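Local coordinates for hypothetical protein TTHA1785 (Thermus thermophilus, PDB 2EPG) that probably joins RNA ends as a GTP- and manganese-dependent tRNA-splicing ligase of the RtcB family, at residues F216-Y221 with L482-G487; G388-V393 with R478-I483; C109-L114 with T242-T247; Y135-S140 with R316-K321. One frame throughout, in Å; residues are numbered along the deposited sequence.

Interaction 1 of 4, residues F216-Y221 with L482-G487; sequences FLEVQY and LIVVKG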
loop_
_atom_site.group_PDB
_atom_site.type_symbol
_atom_site.label_atom_id
_atom_site.label_comp_id
_atom_site.label_asym_id
_atom_site.label_seq_id
_atom_site.Cartn_x
_atom_site.Cartn_y
_atom_site.Cartn_z
ATOM N N PHE A 216 8.571 1.230 9.229
ATOM C CA PHE A 216 8.624 0.874 10.633
ATOM C C PHE A 216 7.658 -0.256 10.936
ATOM O O PHE A 216 6.934 -0.755 10.073
ATOM C CB PHE A 216 8.229 2.081 11.476
ATOM C CG PHE A 216 6.867 2.612 11.141
ATOM C CD1 PHE A 216 5.737 2.116 11.775
ATOM C CD2 PHE A 216 6.704 3.532 10.112
ATOM C CE1 PHE A 216 4.462 2.518 11.387
ATOM C CE2 PHE A 216 5.435 3.942 9.716
ATOM C CZ PHE A 216 4.309 3.432 10.354
ATOM N N LEU A 217 7.652 -0.633 12.198
ATOM C CA LEU A 217 6.781 -1.665 12.684
ATOM C C LEU A 217 6.309 -1.118 14.020
ATOM O O LEU A 217 7.092 -0.518 14.744
ATOM C CB LEU A 217 7.596 -2.939 12.843
ATOM C CG LEU A 217 7.219 -4.091 13.761
ATOM C CD1 LEU A 217 8.047 -5.309 13.374
ATOM C CD2 LEU A 217 7.468 -3.710 15.215
ATOM N N GLU A 218 5.024 -1.244 14.333
ATOM C CA GLU A 218 4.586 -0.784 15.635
ATOM C C GLU A 218 3.553 -1.679 16.296
ATOM O O GLU A 218 2.684 -2.267 15.635
ATOM C CB GLU A 218 4.114 0.689 15.617
ATOM C CG GLU A 218 3.116 1.113 14.579
ATOM C CD GLU A 218 2.708 2.583 14.732
ATOM O OE1 GLU A 218 3.589 3.466 14.876
ATOM O OE2 GLU A 218 1.498 2.857 14.702
ATOM N N VAL A 219 3.723 -1.837 17.608
ATOM C CA VAL A 219 2.803 -2.612 18.426
ATOM C C VAL A 219 1.822 -1.539 18.888
ATOM O O VAL A 219 2.241 -0.493 19.390
ATOM C CB VAL A 219 3.491 -3.216 19.653
ATOM C CG1 VAL A 219 2.496 -4.096 20.423
ATOM C CG2 VAL A 219 4.706 -4.018 19.221
ATOM N N GLN A 220 0.533 -1.796 18.711
ATOM C CA GLN A 220 -0.487 -0.813 19.053
ATOM C C GLN A 220 -1.659 -1.502 19.747
ATOM O O GLN A 220 -1.666 -2.729 19.964
ATOM C CB GLN A 220 -1.035 -0.162 17.760
ATOM C CG GLN A 220 -0.074 -0.116 16.568
ATOM C CD GLN A 220 -0.776 -0.160 15.198
ATOM O OE1 GLN A 220 -1.410 -1.164 14.831
ATOM N NE2 GLN A 220 -0.665 0.925 14.444
ATOM N N TYR A 221 -2.654 -0.703 20.102
ATOM C CA TYR A 221 -3.859 -1.258 20.683
ATOM C C TYR A 221 -5.031 -0.528 20.035
ATOM O O TYR A 221 -4.907 0.622 19.618
ATOM C CB TYR A 221 -3.879 -1.131 22.221
ATOM C CG TYR A 221 -3.947 0.276 22.783
ATOM C CD1 TYR A 221 -2.783 1.007 23.045
ATOM C CD2 TYR A 221 -5.176 0.864 23.079
ATOM C CE1 TYR A 221 -2.843 2.285 23.590
ATOM C CE2 TYR A 221 -5.250 2.136 23.621
ATOM C CZ TYR A 221 -4.083 2.840 23.875
ATOM O OH TYR A 221 -4.165 4.101 24.409
ATOM N N LEU A 482 2.175 1.949 20.776
ATOM C CA LEU A 482 2.776 1.766 22.093
ATOM C C LEU A 482 4.282 1.629 21.932
ATOM O O LEU A 482 5.048 2.156 22.735
ATOM C CB LEU A 482 2.253 0.493 22.760
ATOM C CG LEU A 482 0.817 0.485 23.271
ATOM C CD1 LEU A 482 0.358 -0.950 23.447
ATOM C CD2 LEU A 482 0.735 1.253 24.575
ATOM N N ILE A 483 4.684 0.891 20.897
ATOM C CA ILE A 483 6.090 0.644 20.596
ATOM C C ILE A 483 6.365 0.895 19.124
ATOM O O ILE A 483 5.642 0.397 18.260
ATOM C CB ILE A 483 6.504 -0.818 20.861
ATOM C CG1 ILE A 483 6.281 -1.188 22.324
ATOM C CG2 ILE A 483 7.970 -1.005 20.482
ATOM C CD1 ILE A 483 6.509 -2.672 22.593
ATOM N N VAL A 484 7.426 1.643 18.842
ATOM C CA VAL A 484 7.796 1.938 17.467
ATOM C C VAL A 484 9.215 1.441 17.207
ATOM O O VAL A 484 10.151 1.815 17.918
ATOM C CB VAL A 484 7.723 3.462 17.173
ATOM C CG1 VAL A 484 8.309 3.748 15.803
ATOM C CG2 VAL A 484 6.265 3.949 17.214
ATOM N N VAL A 485 9.359 0.577 16.206
ATOM C CA VAL A 485 10.654 0.027 15.812
ATOM C C VAL A 485 10.938 0.541 14.396
ATOM O O VAL A 485 10.190 0.234 13.457
ATOM C CB VAL A 485 10.634 -1.525 15.794
ATOM C CG1 VAL A 485 11.975 -2.063 15.307
ATOM C CG2 VAL A 485 10.326 -2.059 17.187
ATOM N N LYS A 486 12.006 1.330 14.252
ATOM C CA LYS A 486 12.387 1.912 12.964
ATOM C C LYS A 486 13.540 1.148 12.318
ATOM O O LYS A 486 14.384 0.569 13.009
ATOM C CB LYS A 486 12.814 3.366 13.147
ATOM C CG LYS A 486 12.136 4.049 14.306
ATOM C CD LYS A 486 12.771 5.393 14.652
ATOM C CE LYS A 486 12.639 6.422 13.536
ATOM N NZ LYS A 486 13.157 7.760 13.991
ATOM N N GLY A 487 13.584 1.177 10.988
ATOM C CA GLY A 487 14.634 0.484 10.265
ATOM C C GLY A 487 15.941 1.251 10.146
ATOM O O GLY A 487 16.019 2.410 10.614
ATOM O OXT GLY A 487 16.900 0.681 9.582
#
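Residues 216-221 and 483-486 run as antiparallel strands, their axes 4.8 Å apart at closest approach, with Leu217 opposite Val485 and Val219 opposite Ile483 as hydrogen-bonded pairs. The bond from Val485 N to Leu217 O is short and nearly straight, 2.9 Å at 172°. Leu217 and Val485 point the same way, and the Leu217 CD2 methyl rests 3.8 Å from Val485 CG2; beside them the branched Val219 and Ile483 lie flank to flank, so this apolar face suits the helix 127-137 that packs on it. At the Leu482 corner a classic beta bulge sets two residues against one: Val219 O accepts from both Leu482 N (2.8 Å) and Ile483 N (3.2 Å). The turned Leu482 side chain crosses Tyr221 at about a right angle, its CG meeting the ring edge at CD1, 3.6 Å away. The other face carries Phe216, Glu218 and Lys486, all predicted to bind GMP, together with Val484, whose CG2 lies against Glu218 OE1. The Glu218 carboxylate is steadied from its own strand, where OE2 takes Gln220 NE2 on its anti lone pair at 2.9 Å, while Gln220 OE1 is hydrogen-bonded to Thr242 OG1.

Interaction 2 of 4, residues G388-V393 with R478-I483; sequences GRYSYV and RLRPLI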
loop_
_atom_site.group_PDB
_atom_site.type_symbol
_atom_site.label_atom_id
_atom_site.label_comp_id
_atom_site.label_asym_id
_atom_site.label_seq_id
_atom_site.Cartn_x
_atom_site.Cartn_y
_atom_site.Cartn_z
ATOM N N GLY A 388 4.188 6.801 15.542
ATOM C CA GLY A 388 3.696 7.358 16.788
ATOM C C GLY A 388 2.395 8.125 16.643
ATOM O O GLY A 388 1.995 8.838 17.559
ATOM N N ARG A 389 1.735 7.984 15.498
ATOM C CA ARG A 389 0.463 8.665 15.259
ATOM C C ARG A 389 -0.612 7.590 15.119
ATOM O O ARG A 389 -0.290 6.407 15.029
ATOM C CB ARG A 389 0.545 9.483 13.972
ATOM C CG ARG A 389 1.752 10.400 13.900
ATOM C CD ARG A 389 1.637 11.533 14.908
ATOM N NE ARG A 389 0.444 12.335 14.656
ATOM C CZ ARG A 389 0.208 12.991 13.521
ATOM N NH1 ARG A 389 -0.911 13.694 13.382
ATOM N NH2 ARG A 389 1.094 12.949 12.528
ATOM N N TYR A 390 -1.879 7.994 15.095
ATOM C CA TYR A 390 -2.974 7.037 14.951
ATOM C C TYR A 390 -2.978 6.326 13.606
ATOM O O TYR A 390 -2.580 6.887 12.582
ATOM C CB TYR A 390 -4.330 7.719 15.060
ATOM C CG TYR A 390 -4.692 8.246 16.417
ATOM C CD1 TYR A 390 -4.960 9.606 16.606
ATOM C CD2 TYR A 390 -4.808 7.389 17.507
ATOM C CE1 TYR A 390 -5.332 10.095 17.848
ATOM C CE2 TYR A 390 -5.181 7.869 18.756
ATOM C CZ TYR A 390 -5.442 9.222 18.916
ATOM O OH TYR A 390 -5.820 9.695 20.146
ATOM N N SER A 391 -3.452 5.087 13.620
ATOM C CA SER A 391 -3.609 4.308 12.402
ATOM C C SER A 391 -5.096 4.009 12.357
ATOM O O SER A 391 -5.757 4.017 13.396
ATOM C CB SER A 391 -2.816 3.011 12.471
ATOM O OG SER A 391 -1.468 3.258 12.133
ATOM N N TYR A 392 -5.635 3.761 11.173
ATOM C CA TYR A 392 -7.057 3.455 11.082
ATOM C C TYR A 392 -7.285 2.201 10.241
ATOM O O TYR A 392 -6.448 1.814 9.423
ATOM C CB TYR A 392 -7.836 4.623 10.453
ATOM C CG TYR A 392 -7.754 5.947 11.212
ATOM C CD1 TYR A 392 -6.614 6.756 11.142
ATOM C CD2 TYR A 392 -8.805 6.376 12.018
ATOM C CE1 TYR A 392 -6.526 7.944 11.857
ATOM C CE2 TYR A 392 -8.723 7.571 12.735
ATOM C CZ TYR A 392 -7.583 8.340 12.648
ATOM O OH TYR A 392 -7.509 9.507 13.369
ATOM N N VAL A 393 -8.412 1.549 10.480
ATOM C CA VAL A 393 -8.796 0.387 9.708
ATOM C C VAL A 393 -10.149 0.801 9.117
ATOM O O VAL A 393 -11.064 1.185 9.861
ATOM C CB VAL A 393 -8.997 -0.864 10.587
ATOM C CG1 VAL A 393 -9.483 -2.014 9.718
ATOM C CG2 VAL A 393 -7.679 -1.238 11.299
ATOM N N ARG A 478 -9.662 2.539 15.126
ATOM C CA ARG A 478 -8.497 3.398 15.239
ATOM C C ARG A 478 -7.518 2.687 16.144
ATOM O O ARG A 478 -7.918 2.065 17.127
ATOM C CB ARG A 478 -8.840 4.771 15.825
ATOM C CG ARG A 478 -7.635 5.697 15.830
ATOM C CD ARG A 478 -7.995 7.106 16.283
ATOM N NE ARG A 478 -8.321 7.163 17.702
ATOM C CZ ARG A 478 -8.928 8.191 18.279
ATOM N NH1 ARG A 478 -9.189 8.173 19.578
ATOM N NH2 ARG A 478 -9.291 9.234 17.547
ATOM N N LEU A 479 -6.238 2.804 15.801
ATOM C CA LEU A 479 -5.146 2.154 16.503
ATOM C C LEU A 479 -4.150 3.178 17.063
ATOM O O LEU A 479 -3.720 4.086 16.352
ATOM C CB LEU A 479 -4.403 1.228 15.525
ATOM C CG LEU A 479 -4.975 -0.097 14.995
ATOM C CD1 LEU A 479 -6.444 -0.235 15.273
ATOM C CD2 LEU A 479 -4.651 -0.219 13.506
ATOM N N ARG A 480 -3.770 3.011 18.327
ATOM C CA ARG A 480 -2.808 3.907 18.958
ATOM C C ARG A 480 -1.505 3.131 19.201
ATOM O O ARG A 480 -1.520 2.011 19.711
ATOM C CB ARG A 480 -3.393 4.438 20.270
ATOM C CG ARG A 480 -2.544 5.510 20.925
ATOM C CD ARG A 480 -3.333 6.324 21.943
ATOM N NE ARG A 480 -2.526 7.442 22.414
ATOM C CZ ARG A 480 -1.452 7.307 23.185
ATOM N NH1 ARG A 480 -0.764 8.379 23.559
ATOM N NH2 ARG A 480 -1.078 6.101 23.608
ATOM N N PRO A 481 -0.359 3.713 18.827
ATOM C CA PRO A 481 0.940 3.051 19.011
ATOM C C PRO A 481 1.462 3.025 20.443
ATOM O O PRO A 481 1.219 3.949 21.216
ATOM C CB PRO A 481 1.861 3.845 18.093
ATOM C CG PRO A 481 1.306 5.229 18.201
ATOM C CD PRO A 481 -0.195 5.017 18.154
ATOM N N LEU A 482 2.175 1.949 20.776
ATOM C CA LEU A 482 2.776 1.766 22.093
ATOM C C LEU A 482 4.282 1.629 21.932
ATOM O O LEU A 482 5.048 2.156 22.735
ATOM C CB LEU A 482 2.253 0.493 22.760
ATOM C CG LEU A 482 0.817 0.485 23.271
ATOM C CD1 LEU A 482 0.358 -0.950 23.447
ATOM C CD2 LEU A 482 0.735 1.253 24.575
ATOM N N ILE A 483 4.684 0.891 20.897
ATOM C CA ILE A 483 6.090 0.644 20.596
ATOM C C ILE A 483 6.365 0.895 19.124
ATOM O O ILE A 483 5.642 0.397 18.260
ATOM C CB ILE A 483 6.504 -0.818 20.861
ATOM C CG1 ILE A 483 6.281 -1.188 22.324
ATOM C CG2 ILE A 483 7.970 -1.005 20.482
ATOM C CD1 ILE A 483 6.509 -2.672 22.593
#
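The Tyr390 ring carries the Arg478 guanidinium flat on one face, planes 16° apart and centres 4.0 Å apart, and has Leu479 O in its plane at the edge. Arg478 NE stands 3.4 Å from Tyr390 CE2, toward the rim, while Arg478 CZ lies over the face in a cation-pi contact. A second ring, Tyr392, runs alongside Arg478 and offers one face to its CG methylene; here the guanidinium is turned steeply, 74° from the ring plane. Arginine suits the place because its long apolar stem lines two aromatic faces before the charge is reached: Arg478 CD touches Tyr392 CE2 at 3.7 Å, and the bend at chi3 (70°) swings the head onto Tyr390. Asp223 forms a salt bridge with NE and, with the stack, would help to fix the rotation of the head. An alanine in place of Tyr390 would remove the stacking face and would probably leave the guanidinium less firmly oriented, held chiefly by its acidic partner. Beneath these side chains strands 391-395 and 474-486 pair antiparallel, Ser391 and Leu479 exchanging two bonds, Ser391 N to Leu479 O at 2.9 Å and Leu479 N to Ser391 O at 2.7 Å. On the face of that pair, Leu479 CD2 meets Val393 CG2 at 3.9 Å, and Ser391, predicted to contact GMP, has a small side chain that leaves its CB against the leucine. Farther along, Pro481 lays CG 3.5 Å from Gly388 C, where a glycine accommodates the positive phi.

Interaction 3 of 4, residues C109-L114 with T242-T247; sequences CGVRLL and TVLIHT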
loop_
_atom_site.group_PDB
_atom_site.type_symbol
_atom_site.label_atom_id
_atom_site.label_comp_id
_atom_site.label_asym_id
_atom_site.label_seq_id
_atom_site.Cartn_x
_atom_site.Cartn_y
_atom_site.Cartn_z
ATOM N N CYS A 109 5.263 -0.894 -1.652
ATOM C CA CYS A 109 5.556 -0.429 -0.307
ATOM C C CYS A 109 4.124 -0.651 0.190
ATOM O O CYS A 109 3.159 -0.280 -0.502
ATOM C CB CYS A 109 5.864 1.077 -0.297
ATOM S SG CYS A 109 5.823 1.849 1.361
ATOM N N GLY A 110 3.964 -1.274 1.346
ATOM C CA GLY A 110 2.616 -1.532 1.801
ATOM C C GLY A 110 2.500 -1.727 3.290
ATOM O O GLY A 110 3.424 -1.411 4.039
ATOM N N VAL A 111 1.371 -2.289 3.712
ATOM C CA VAL A 111 1.113 -2.469 5.125
ATOM C C VAL A 111 0.525 -3.821 5.481
ATOM O O VAL A 111 -0.342 -4.328 4.780
ATOM C CB VAL A 111 0.102 -1.394 5.620
ATOM C CG1 VAL A 111 -0.032 -1.448 7.126
ATOM C CG2 VAL A 111 0.540 -0.006 5.148
ATOM N N ARG A 112 1.000 -4.396 6.579
ATOM C CA ARG A 112 0.435 -5.635 7.071
ATOM C C ARG A 112 0.003 -5.362 8.512
ATOM O O ARG A 112 0.749 -4.735 9.284
ATOM C CB ARG A 112 1.444 -6.780 7.074
ATOM C CG ARG A 112 0.895 -8.008 7.809
ATOM C CD ARG A 112 1.724 -9.281 7.673
ATOM N NE ARG A 112 1.809 -9.808 6.310
ATOM C CZ ARG A 112 2.063 -11.088 6.037
ATOM N NH1 ARG A 112 2.146 -11.524 4.787
ATOM N NH2 ARG A 112 2.193 -11.950 7.027
ATOM N N LEU A 113 -1.197 -5.812 8.867
ATOM C CA LEU A 113 -1.674 -5.649 10.229
ATOM C C LEU A 113 -1.944 -7.021 10.850
ATOM O O LEU A 113 -2.728 -7.817 10.314
ATOM C CB LEU A 113 -2.964 -4.813 10.281
ATOM C CG LEU A 113 -3.528 -4.540 11.690
ATOM C CD1 LEU A 113 -2.562 -3.660 12.495
ATOM C CD2 LEU A 113 -4.857 -3.815 11.588
ATOM N N LEU A 114 -1.274 -7.293 11.968
ATOM C CA LEU A 114 -1.479 -8.533 12.697
ATOM C C LEU A 114 -2.436 -8.175 13.849
ATOM O O LEU A 114 -2.335 -7.088 14.428
ATOM C CB LEU A 114 -0.147 -9.058 13.275
ATOM C CG LEU A 114 1.034 -9.324 12.331
ATOM C CD1 LEU A 114 2.213 -9.919 13.111
ATOM C CD2 LEU A 114 0.594 -10.279 11.231
ATOM N N THR A 242 -2.385 -4.939 18.502
ATOM C CA THR A 242 -2.124 -5.205 17.088
ATOM C C THR A 242 -0.687 -4.805 16.767
ATOM O O THR A 242 -0.024 -4.120 17.552
ATOM C CB THR A 242 -3.087 -4.418 16.141
ATOM O OG1 THR A 242 -2.870 -3.013 16.289
ATOM C CG2 THR A 242 -4.553 -4.728 16.464
ATOM N N VAL A 243 -0.210 -5.262 15.620
ATOM C CA VAL A 243 1.123 -4.938 15.160
ATOM C C VAL A 243 1.008 -4.534 13.686
ATOM O O VAL A 243 0.533 -5.306 12.859
ATOM C CB VAL A 243 2.067 -6.151 15.315
ATOM C CG1 VAL A 243 3.488 -5.770 14.864
ATOM C CG2 VAL A 243 2.062 -6.632 16.779
ATOM N N LEU A 244 1.443 -3.318 13.370
ATOM C CA LEU A 244 1.378 -2.820 12.005
ATOM C C LEU A 244 2.785 -2.750 11.412
ATOM O O LEU A 244 3.670 -2.111 11.976
ATOM C CB LEU A 244 0.697 -1.442 11.976
ATOM C CG LEU A 244 0.370 -0.845 10.597
ATOM C CD1 LEU A 244 -0.864 0.089 10.685
ATOM C CD2 LEU A 244 1.583 -0.092 10.076
ATOM N N ILE A 245 2.966 -3.419 10.275
ATOM C CA ILE A 245 4.251 -3.479 9.565
ATOM C C ILE A 245 4.154 -2.651 8.277
ATOM O O ILE A 245 3.314 -2.913 7.416
ATOM C CB ILE A 245 4.591 -4.938 9.186
ATOM C CG1 ILE A 245 4.663 -5.800 10.451
ATOM C CG2 ILE A 245 5.908 -4.986 8.418
ATOM C CD1 ILE A 245 4.571 -7.324 10.177
ATOM N N HIS A 246 5.027 -1.660 8.161
ATOM C CA HIS A 246 5.054 -0.754 7.022
ATOM C C HIS A 246 6.410 -0.835 6.350
ATOM O O HIS A 246 7.414 -0.381 6.914
ATOM C CB HIS A 246 4.825 0.678 7.501
ATOM C CG HIS A 246 4.507 1.644 6.400
ATOM N ND1 HIS A 246 5.108 1.589 5.160
ATOM C CD2 HIS A 246 3.662 2.701 6.360
ATOM C CE1 HIS A 246 4.643 2.569 4.405
ATOM N NE2 HIS A 246 3.765 3.257 5.109
ATOM N N THR A 247 6.437 -1.428 5.159
ATOM C CA THR A 247 7.659 -1.558 4.392
ATOM C C THR A 247 7.347 -2.091 2.987
ATOM O O THR A 247 6.205 -2.510 2.704
ATOM C CB THR A 247 8.686 -2.476 5.096
ATOM O OG1 THR A 247 9.917 -2.438 4.368
ATOM C CG2 THR A 247 8.176 -3.922 5.162
#
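The His246 imidazole is met at its edge by Cys109, whose SG lies in the ring plane only 3.3 Å from CE1, and over one face, toward the rim, by the CG2 methyl of Val111. Its CG is anti to the backbone N (chi1 -166°), which brings the ring alongside the start of the neighbouring strand. ND1 is buried with no partner in the model, and Phe216 meets the ring from the adjoining strand. An alanine at His246 would take away the imidazole and would probably leave Cys109, Val111 and Phe216 without their common neighbour, as well as removing a likely metal ligand. On the same face Val111 CG1 packs 3.5 Å from Leu244 CG, and Leu113 CD1 reaches Thr242 CB at 3.8 Å; branched aliphatic side chains suit this buried face, where Thr242 OG1 is hydrogen-bonded to Gln220 OE1. Six backbone bonds set the register behind them, the straightest running from Ile245 N to Arg112 O, 2.8 Å at 176°. Gly110, with no side chain, exchanges two of the six with Thr247, its N reaching Thr247 O at 2.9 Å. On the reverse face Leu114 and Val243 pack beside each other, while Arg112 carries its charge away to a salt bridge with Asp336, which would probably offset the buried charge, and to Gln309, which takes a further hydrogen bond from NH1. The antiparallel pair 110-119 and 240-247 thus delivers His246 to the predicted two-manganese site of an RtcB ligase, with His339 beside Val111 and His215 beside Cys109.

Interaction 4 of 4, residues Y135-S140 with R316-K321; sequences YRLVPS and REAFEK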
loop_
_atom_site.group_PDB
_atom_site.type_symbol
_atom_site.label_atom_id
_atom_site.label_comp_id
_atom_site.label_asym_id
_atom_site.label_seq_id
_atom_site.Cartn_x
_atom_site.Cartn_y
_atom_site.Cartn_z
ATOM N N TYR A 135 13.433 -5.349 18.398
ATOM C CA TYR A 135 14.608 -4.681 17.850
ATOM C C TYR A 135 15.716 -5.689 17.539
ATOM O O TYR A 135 16.503 -5.497 16.621
ATOM C CB TYR A 135 15.148 -3.647 18.839
ATOM C CG TYR A 135 16.363 -2.949 18.296
ATOM C CD1 TYR A 135 16.253 -2.082 17.206
ATOM C CD2 TYR A 135 17.635 -3.221 18.799
ATOM C CE1 TYR A 135 17.379 -1.509 16.620
ATOM C CE2 TYR A 135 18.777 -2.652 18.214
ATOM C CZ TYR A 135 18.635 -1.799 17.124
ATOM O OH TYR A 135 19.747 -1.257 16.516
ATOM N N ARG A 136 15.761 -6.769 18.306
ATOM C CA ARG A 136 16.772 -7.797 18.136
ATOM C C ARG A 136 16.400 -8.833 17.069
ATOM O O ARG A 136 17.245 -9.236 16.270
ATOM C CB ARG A 136 16.998 -8.502 19.474
ATOM C CG ARG A 136 18.213 -9.403 19.528
ATOM C CD ARG A 136 18.261 -10.145 20.857
ATOM N NE ARG A 136 17.221 -11.171 20.948
ATOM C CZ ARG A 136 16.274 -11.211 21.888
ATOM N NH1 ARG A 136 15.377 -12.194 21.876
ATOM N NH2 ARG A 136 16.214 -10.276 22.836
ATOM N N LEU A 137 15.139 -9.262 17.055
ATOM C CA LEU A 137 14.687 -10.263 16.092
ATOM C C LEU A 137 14.285 -9.708 14.724
ATOM O O LEU A 137 14.099 -10.471 13.773
ATOM C CB LEU A 137 13.539 -11.081 16.688
ATOM C CG LEU A 137 13.937 -11.747 18.006
ATOM C CD1 LEU A 137 12.815 -12.648 18.511
ATOM C CD2 LEU A 137 15.214 -12.557 17.787
ATOM N N VAL A 138 14.156 -8.391 14.614
ATOM C CA VAL A 138 13.810 -7.794 13.336
ATOM C C VAL A 138 14.969 -6.928 12.833
ATOM O O VAL A 138 15.163 -5.795 13.282
ATOM C CB VAL A 138 12.523 -6.944 13.422
ATOM C CG1 VAL A 138 12.257 -6.287 12.080
ATOM C CG2 VAL A 138 11.338 -7.817 13.808
ATOM N N PRO A 139 15.745 -7.460 11.874
ATOM C CA PRO A 139 16.909 -6.823 11.247
ATOM C C PRO A 139 16.782 -5.333 10.944
ATOM O O PRO A 139 15.677 -4.810 10.745
ATOM C CB PRO A 139 17.104 -7.644 9.979
ATOM C CG PRO A 139 16.704 -9.008 10.419
ATOM C CD PRO A 139 15.434 -8.734 11.197
ATOM N N SER A 140 17.936 -4.667 10.907
ATOM C CA SER A 140 18.022 -3.237 10.616
ATOM C C SER A 140 19.020 -3.019 9.483
ATOM O O SER A 140 20.173 -3.455 9.566
ATOM C CB SER A 140 18.487 -2.462 11.855
ATOM O OG SER A 140 19.817 -2.813 12.209
ATOM N N ARG A 316 6.181 -12.713 15.518
ATOM C CA ARG A 316 5.659 -13.786 16.336
ATOM C C ARG A 316 6.784 -14.312 17.231
ATOM O O ARG A 316 6.558 -14.553 18.414
ATOM C CB ARG A 316 5.092 -14.899 15.451
ATOM C CG ARG A 316 3.774 -14.501 14.782
ATOM C CD ARG A 316 3.358 -15.433 13.661
ATOM N NE ARG A 316 2.041 -15.067 13.130
ATOM C CZ ARG A 316 1.642 -15.342 11.898
ATOM N NH1 ARG A 316 0.432 -14.980 11.488
ATOM N NH2 ARG A 316 2.465 -15.975 11.065
ATOM N N GLU A 317 7.995 -14.455 16.683
ATOM C CA GLU A 317 9.127 -14.958 17.466
ATOM C C GLU A 317 9.462 -14.028 18.624
ATOM O O GLU A 317 9.874 -14.474 19.693
ATOM C CB GLU A 317 10.369 -15.145 16.592
ATOM C CG GLU A 317 10.189 -16.162 15.470
ATOM C CD GLU A 317 11.473 -16.399 14.677
ATOM O OE1 GLU A 317 12.246 -15.427 14.498
ATOM O OE2 GLU A 317 11.692 -17.548 14.226
ATOM N N ALA A 318 9.282 -12.734 18.420
ATOM C CA ALA A 318 9.564 -11.791 19.484
ATOM C C ALA A 318 8.537 -11.905 20.613
ATOM O O ALA A 318 8.901 -11.847 21.784
ATOM C CB ALA A 318 9.595 -10.373 18.932
ATOM N N PHE A 319 7.259 -12.083 20.283
ATOM C CA PHE A 319 6.252 -12.190 21.341
ATOM C C PHE A 319 6.527 -13.432 22.176
ATOM O O PHE A 319 6.509 -13.387 23.405
ATOM C CB PHE A 319 4.834 -12.259 20.757
ATOM C CG PHE A 319 4.221 -10.907 20.472
ATOM C CD1 PHE A 319 3.131 -10.457 21.209
ATOM C CD2 PHE A 319 4.723 -10.092 19.461
ATOM C CE1 PHE A 319 2.538 -9.204 20.944
ATOM C CE2 PHE A 319 4.143 -8.842 19.191
ATOM C CZ PHE A 319 3.051 -8.401 19.934
ATOM N N GLU A 320 6.806 -14.535 21.497
ATOM C CA GLU A 320 7.092 -15.790 22.167
ATOM C C GLU A 320 8.367 -15.715 23.029
ATOM O O GLU A 320 8.410 -16.248 24.131
ATOM C CB GLU A 320 7.204 -16.900 21.122
ATOM C CG GLU A 320 5.875 -17.272 20.524
ATOM C CD GLU A 320 5.995 -17.911 19.160
ATOM O OE1 GLU A 320 7.112 -18.344 18.807
ATOM O OE2 GLU A 320 4.966 -17.980 18.443
ATOM N N LYS A 321 9.392 -15.038 22.526
ATOM C CA LYS A 321 10.647 -14.897 23.252
ATOM C C LYS A 321 10.424 -14.235 24.619
ATOM O O LYS A 321 11.115 -14.550 25.587
ATOM C CB LYS A 321 11.634 -14.071 22.412
ATOM C CG LYS A 321 13.106 -14.262 22.755
ATOM C CD LYS A 321 13.464 -13.560 24.044
ATOM C CE LYS A 321 14.937 -13.736 24.391
ATOM N NZ LYS A 321 15.262 -13.112 25.712
#
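Glu317 O, a backbone carbonyl in the wall of the contact, is gripped by one helical bond, from Lys321 N at 2.9 Å, four residues on. The neighbouring carbonyl of Arg316 takes Glu320 N in the same way at 3.1 Å, so these two carbonyls are satisfied within the helix. That is the surface on which Leu137 lands. Its CG is anti to the carbonyl carbon (chi1 -57°) and the chain is extended beyond, so the CD1 methyl probes the backbone end-on, 3.5 Å from Ala318 CA, with Ala318 CB and Glu317 CB each 4.0 Å off. Alanine suits this point because its single methyl lets the leucine tip come down onto the helix backbone. Beside it two cationic chains cross at about a right angle. Arg136, bent at chi3 (71°), brings its guanidinium against the aliphatic stem of Lys321: it meets Lys321 CG at its edge, Arg136 NH1 to CG 3.2 Å, and the closest approach, Arg136 NH1 to Lys321 CE, is just 3.0 Å, which is tight. Lys321 is itself bent at chi2, and its NZ remains 3.9 Å from Arg136 NH1; the like charges probably repel, and both residues are exposed, where solvent can moderate that. The meeting joins the last turn of helix 127-137 to the last turns of the long helix 288-321. Ala318 also packs on Ala133 and Leu134 of the shorter helix, Phe319 on its Leu130, and Leu134 in turn lies against Leu217 and Val219 of strand 216-225.

How the interactions relate
Interactions 1, 2 and 3 are largely buried pairings of antiparallel strands, whereas interaction 4 is a surface meeting of helix ends. Strand 474-486 serves both interaction 1 and interaction 2, one on each side of its corner at Leu482, and strand 216-225 joins interaction 1 to interaction 3 through backbone pairing with strand 240-247. Chemistry follows place: backbone bonds and aliphatic contacts dominate the deep interaction 3, cation-pi stacking appears at the partly exposed end of interaction 2, and interaction 4 sets one apolar tip beside two like charges. Helix packing ties it inward, Phe319 CZ touching Val243 CG2 at 3.8 Å. Those predicted GMP and manganese residues that fall within these contacts all lie in the three strand pairings.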